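Putative adhesin (Parabacteroides distasonis, PDB 3LJY) is of unconfirmed function but, as a predicted exported lipoprotein with an auto-transporter-type adhesin head domain, probably takes part in cell adhesion. Local coordinates at residues Ile162-Gly167 with Phe185-Pro190; His146-Lys151 with Lys166-Glu171. All blocks are in the same frame, centred on the assembly; numbering follows the deposited sequence.

Contact 1 of 2, residues Ile162-Gly167 with Phe185-Pro190; sequences ITIKKG and FGLAVP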
# COMPACT_ATOMS: atom_id res chain seq x y z
N ILE A 162 -6.22 0.93 6.20
CA ILE A 162 -5.93 -0.18 5.34
C ILE A 162 -7.21 -0.97 5.17
O ILE A 162 -7.80 -1.38 6.16
CB ILE A 162 -4.80 -1.09 5.93
CG1 ILE A 162 -3.44 -0.33 5.90
CG2 ILE A 162 -4.71 -2.37 5.16
CD1 ILE A 162 -2.34 -0.89 6.83
N THR A 163 -7.65 -1.19 3.90
CA THR A 163 -8.78 -2.10 3.59
C THR A 163 -8.27 -3.36 2.90
O THR A 163 -7.48 -3.26 1.99
CB THR A 163 -9.82 -1.41 2.71
OG1 THR A 163 -10.34 -0.27 3.38
CG2 THR A 163 -10.97 -2.36 2.37
N ILE A 164 -8.66 -4.53 3.37
CA ILE A 164 -8.39 -5.78 2.66
C ILE A 164 -9.74 -6.48 2.51
O ILE A 164 -10.36 -6.87 3.52
CB ILE A 164 -7.40 -6.76 3.37
CG1 ILE A 164 -6.11 -6.04 3.79
CG2 ILE A 164 -7.07 -7.95 2.44
CD1 ILE A 164 -5.18 -6.91 4.63
N LYS A 165 -10.19 -6.60 1.25
CA LYS A 165 -11.57 -6.86 0.94
C LYS A 165 -11.91 -8.33 0.98
O LYS A 165 -13.05 -8.69 1.26
CB LYS A 165 -11.89 -6.34 -0.44
CG LYS A 165 -11.93 -4.85 -0.51
CD LYS A 165 -12.36 -4.38 -1.92
CE LYS A 165 -12.25 -2.85 -2.04
NZ LYS A 165 -12.46 -2.36 -3.42
N LYS A 166 -10.95 -9.18 0.65
CA LYS A 166 -11.20 -10.60 0.64
C LYS A 166 -9.93 -11.44 0.59
O LYS A 166 -8.87 -10.96 0.26
CB LYS A 166 -12.16 -10.95 -0.51
CG LYS A 166 -11.54 -11.41 -1.78
CD LYS A 166 -12.61 -11.78 -2.86
CE LYS A 166 -11.98 -11.87 -4.24
NZ LYS A 166 -12.95 -11.98 -5.41
N GLY A 167 -10.09 -12.72 0.91
CA GLY A 167 -8.99 -13.68 0.82
C GLY A 167 -8.68 -14.44 2.09
O GLY A 167 -9.54 -14.59 2.97
N PHE A 185 -12.63 -7.32 7.56
CA PHE A 185 -13.68 -8.30 7.79
C PHE A 185 -13.64 -9.45 6.78
O PHE A 185 -13.97 -10.59 7.11
CB PHE A 185 -15.09 -7.66 7.71
CG PHE A 185 -15.60 -7.08 9.00
CD1 PHE A 185 -15.32 -7.66 10.23
CD2 PHE A 185 -16.43 -5.96 8.98
CE1 PHE A 185 -15.81 -7.11 11.41
CE2 PHE A 185 -16.92 -5.42 10.17
CZ PHE A 185 -16.62 -6.00 11.38
N GLY A 186 -13.28 -9.14 5.53
CA GLY A 186 -13.24 -10.12 4.45
C GLY A 186 -11.98 -10.97 4.34
O GLY A 186 -11.93 -11.95 3.57
N LEU A 187 -10.93 -10.62 5.08
CA LEU A 187 -9.74 -11.46 5.17
C LEU A 187 -9.82 -12.45 6.34
O LEU A 187 -9.68 -12.08 7.52
CB LEU A 187 -8.49 -10.61 5.30
CG LEU A 187 -7.12 -11.31 5.24
CD1 LEU A 187 -6.87 -11.85 3.89
CD2 LEU A 187 -6.03 -10.37 5.67
N ALA A 188 -9.97 -13.72 6.00
CA ALA A 188 -10.07 -14.81 6.94
C ALA A 188 -8.68 -15.17 7.42
O ALA A 188 -7.85 -15.58 6.64
CB ALA A 188 -10.72 -16.02 6.23
N VAL A 189 -8.44 -15.01 8.73
CA VAL A 189 -7.14 -15.35 9.32
C VAL A 189 -7.29 -16.33 10.45
O VAL A 189 -7.84 -15.99 11.47
CB VAL A 189 -6.43 -14.09 9.86
CG1 VAL A 189 -5.08 -14.49 10.51
CG2 VAL A 189 -6.27 -13.03 8.76
N PRO A 190 -6.79 -17.56 10.30
CA PRO A 190 -6.86 -18.50 11.45
C PRO A 190 -6.17 -18.05 12.75
O PRO A 190 -6.76 -18.14 13.83
CB PRO A 190 -6.21 -19.76 10.90
CG PRO A 190 -6.42 -19.66 9.36
CD PRO A 190 -6.22 -18.21 9.10
O HOH W 1 -12.80 -6.67 4.39

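Contact 2 of 2, residues His146-Lys151 with Lys166-Glu171; sequences HLEADK and KGNAKE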
# COMPACT_ATOMS: atom_id res chain seq x y z
N HIS A 146 -7.71 -8.51 -3.03
CA HIS A 146 -7.71 -9.94 -2.78
C HIS A 146 -6.30 -10.46 -2.42
O HIS A 146 -5.36 -10.32 -3.19
CB HIS A 146 -8.31 -10.63 -3.99
CG HIS A 146 -8.42 -12.13 -3.88
ND1 HIS A 146 -8.47 -12.94 -4.99
CD2 HIS A 146 -8.48 -12.95 -2.81
CE1 HIS A 146 -8.57 -14.20 -4.60
NE2 HIS A 146 -8.57 -14.23 -3.28
N LEU A 147 -6.15 -11.02 -1.22
CA LEU A 147 -4.88 -11.55 -0.73
C LEU A 147 -4.98 -13.07 -0.47
O LEU A 147 -5.98 -13.56 0.04
CB LEU A 147 -4.45 -10.81 0.56
CG LEU A 147 -3.09 -11.24 1.17
CD1 LEU A 147 -1.89 -10.76 0.33
CD2 LEU A 147 -2.97 -10.82 2.63
N GLU A 148 -3.97 -13.82 -0.89
CA GLU A 148 -3.80 -15.21 -0.46
C GLU A 148 -2.35 -15.36 0.03
O GLU A 148 -1.41 -15.33 -0.74
CB GLU A 148 -4.12 -16.21 -1.58
CG GLU A 148 -5.51 -16.08 -2.21
CD GLU A 148 -6.71 -16.58 -1.33
OE1 GLU A 148 -6.54 -17.37 -0.37
OE2 GLU A 148 -7.85 -16.18 -1.66
N ALA A 149 -2.19 -15.46 1.35
CA ALA A 149 -0.88 -15.29 1.99
C ALA A 149 -0.64 -16.29 3.10
O ALA A 149 -1.58 -16.85 3.67
CB ALA A 149 -0.71 -13.83 2.53
N ASP A 150 0.63 -16.50 3.41
CA ASP A 150 1.01 -17.21 4.62
C ASP A 150 0.91 -16.27 5.82
O ASP A 150 0.42 -16.64 6.89
CB ASP A 150 2.42 -17.81 4.47
CG ASP A 150 2.45 -18.97 3.46
OD1 ASP A 150 1.58 -19.85 3.59
OD2 ASP A 150 3.33 -19.04 2.54
N LYS A 151 1.37 -15.03 5.64
CA LYS A 151 1.44 -14.03 6.70
C LYS A 151 1.05 -12.66 6.20
O LYS A 151 1.46 -12.25 5.11
CB LYS A 151 2.86 -13.99 7.28
CG LYS A 151 3.12 -12.96 8.39
CD LYS A 151 2.17 -13.08 9.60
CE LYS A 151 2.86 -12.81 10.93
NZ LYS A 151 3.19 -11.39 11.11
N LYS A 166 -10.95 -9.18 0.65
CA LYS A 166 -11.20 -10.60 0.64
C LYS A 166 -9.93 -11.44 0.59
O LYS A 166 -8.87 -10.96 0.26
CB LYS A 166 -12.16 -10.95 -0.51
CG LYS A 166 -11.54 -11.41 -1.78
CD LYS A 166 -12.61 -11.78 -2.86
CE LYS A 166 -11.98 -11.87 -4.24
NZ LYS A 166 -12.95 -11.98 -5.41
N GLY A 167 -10.09 -12.72 0.91
CA GLY A 167 -8.99 -13.68 0.82
C GLY A 167 -8.68 -14.44 2.09
O GLY A 167 -9.54 -14.59 2.97
N ASN A 168 -7.46 -14.95 2.15
CA ASN A 168 -6.99 -15.74 3.28
C ASN A 168 -5.56 -15.35 3.63
O ASN A 168 -4.76 -15.07 2.76
CB ASN A 168 -6.99 -17.25 2.96
CG ASN A 168 -8.36 -17.79 2.59
OD1 ASN A 168 -9.18 -18.16 3.45
ND2 ASN A 168 -8.61 -17.85 1.29
N ALA A 169 -5.24 -15.34 4.93
CA ALA A 169 -3.85 -15.28 5.42
C ALA A 169 -3.72 -16.26 6.56
O ALA A 169 -4.48 -16.18 7.49
CB ALA A 169 -3.46 -13.85 5.92
N LYS A 170 -2.75 -17.17 6.52
CA LYS A 170 -2.63 -18.17 7.59
C LYS A 170 -2.38 -17.57 9.00
O LYS A 170 -2.87 -18.10 10.01
CB LYS A 170 -1.51 -19.14 7.27
CG LYS A 170 -1.85 -20.11 6.23
CD LYS A 170 -0.69 -21.03 5.96
CE LYS A 170 -0.77 -21.60 4.54
NZ LYS A 170 -2.11 -22.22 4.24
N GLU A 171 -1.59 -16.51 9.06
CA GLU A 171 -1.30 -15.80 10.30
C GLU A 171 -1.36 -14.31 10.06
O GLU A 171 -1.13 -13.87 8.95
CB GLU A 171 0.09 -16.13 10.82
CG GLU A 171 0.33 -17.58 11.05
CD GLU A 171 1.58 -17.85 11.86
OE1 GLU A 171 2.43 -16.93 12.04
OE2 GLU A 171 1.71 -19.00 12.32

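Contact 1 of 2, residues Ile162-Gly167 with Phe185-Pro190
Ile164 and Leu187 meet where two successive coils of a parallel beta-solenoid, the fold expected of an adhesin head domain in the pectate-lyase-like clan, turn a corner. Ile164 closes the strand 161-164 and sends its side chain inward between the coils. Its CG1 stands anti to the carbonyl carbon (chi1 -50°), which carries CD1 to within 3.7 Å of Leu187 CD2, while CG2 lies against the CB and both methyls of the same leucine at the edge of van der Waals range. Both side chains also rest on Ile152 of the strand 151-156, so the pair belongs to the apolar interior of the solenoid.

The Ile164 carbonyl is too far from the next coil for a direct bond, and a water fills the step: it donates to Ile164 O at 2.6 Å and accepts from Gly186 N at 2.8 Å. At Lys165 and Lys166 the side chains start away from the neighbouring coil and only the backbone takes part. Gly186 CA directs a hydrogen at Lys165 O over 3.5 Å, and in return Lys166 CA approaches Gly186 O at 3.3 Å.

Gly167 starts the short strand 167-169, in a backbone shape that suits glycine because the carbonyl of the preceding residue lies close by. Leu187 CD1 packs on its peptide group, 3.6 Å from Gly167 C. Beyond it, Gly167 O accepts a hydrogen bond from Ala188 N (3.2 Å, N-H...O angle 163°).

Contact 2 of 2, residues His146-Lys151 with Lys166-Glu171
His146-Lys151 and Lys166-Glu171 run side by side in the same direction, pairing residue for residue from His146 with Lys166 to Lys151 with Glu171. The strands 147-149 and 167-169 approach to 4.6 Å between axes that diverge by 25°. Their backbones are laced in parallel fashion: Leu147 binds both Lys166 O and Asn168 N, Ala149 binds Asn168 O and Lys170 N, and at the corner itself Glu171 N donates to Asp150 O. Leu147 O also receives a short CA-H contact from Gly167, at 3.1 Å.

The polar side chains form a chain of their own. Glu148 and Asn168 lie alongside each other, and Asn168 ND2 donates to the syn lone pair of Glu148 OE1 at 2.7 Å, close to the plane of its amide although the carboxylate is turned 45° from it. The bend at chi2 (-73°) folds the carboxylate back over the strands, where its other oxygen, OE2, accepts His146 NE2 at 2.6 Å through the anti lone pair. Thr126 holds ND1, so both nitrogens of the imidazole are bonded and its rotation is fixed. Lys166 runs extended across one face of that ring, with CE 3.8 Å from the centroid in a CH-pi contact, while Gly167 CA lies at the ring edge.

On the reverse side Ala149 CB and Ala169 CB stand 4.4 Å apart, with Leu147 and Ala169 reaching Ile152 in the interior. In-register parallel pairing of successive coils, with Leu147, Ala149 and Ala169 on the inner face and Glu148 and Asn168 on the outer, is typical of a right-handed parallel beta-helix.

From the N terminus, the chain first passes through His146-Lys151, runs on through the strands 151-156 and 161-164, and returns at Lys166-Glu171, where contact 2 closes one coil. Contact 1 opens inside that loop, at Ile162, and closes only at Phe185-Pro190, one coil later; the two loops therefore overlap without nesting. Lys166 and Gly167 serve both, facing the preceding coil in contact 2 and the following one in contact 1. The contacts also touch directly, through a probable hydrogen bond between Ala169 N and Ala188 O and the packing of Pro190 on Ala169. Together they tie three consecutive coils along the short face of 147-149 and 167-169 and round the corner that joins it to the strand 161-164.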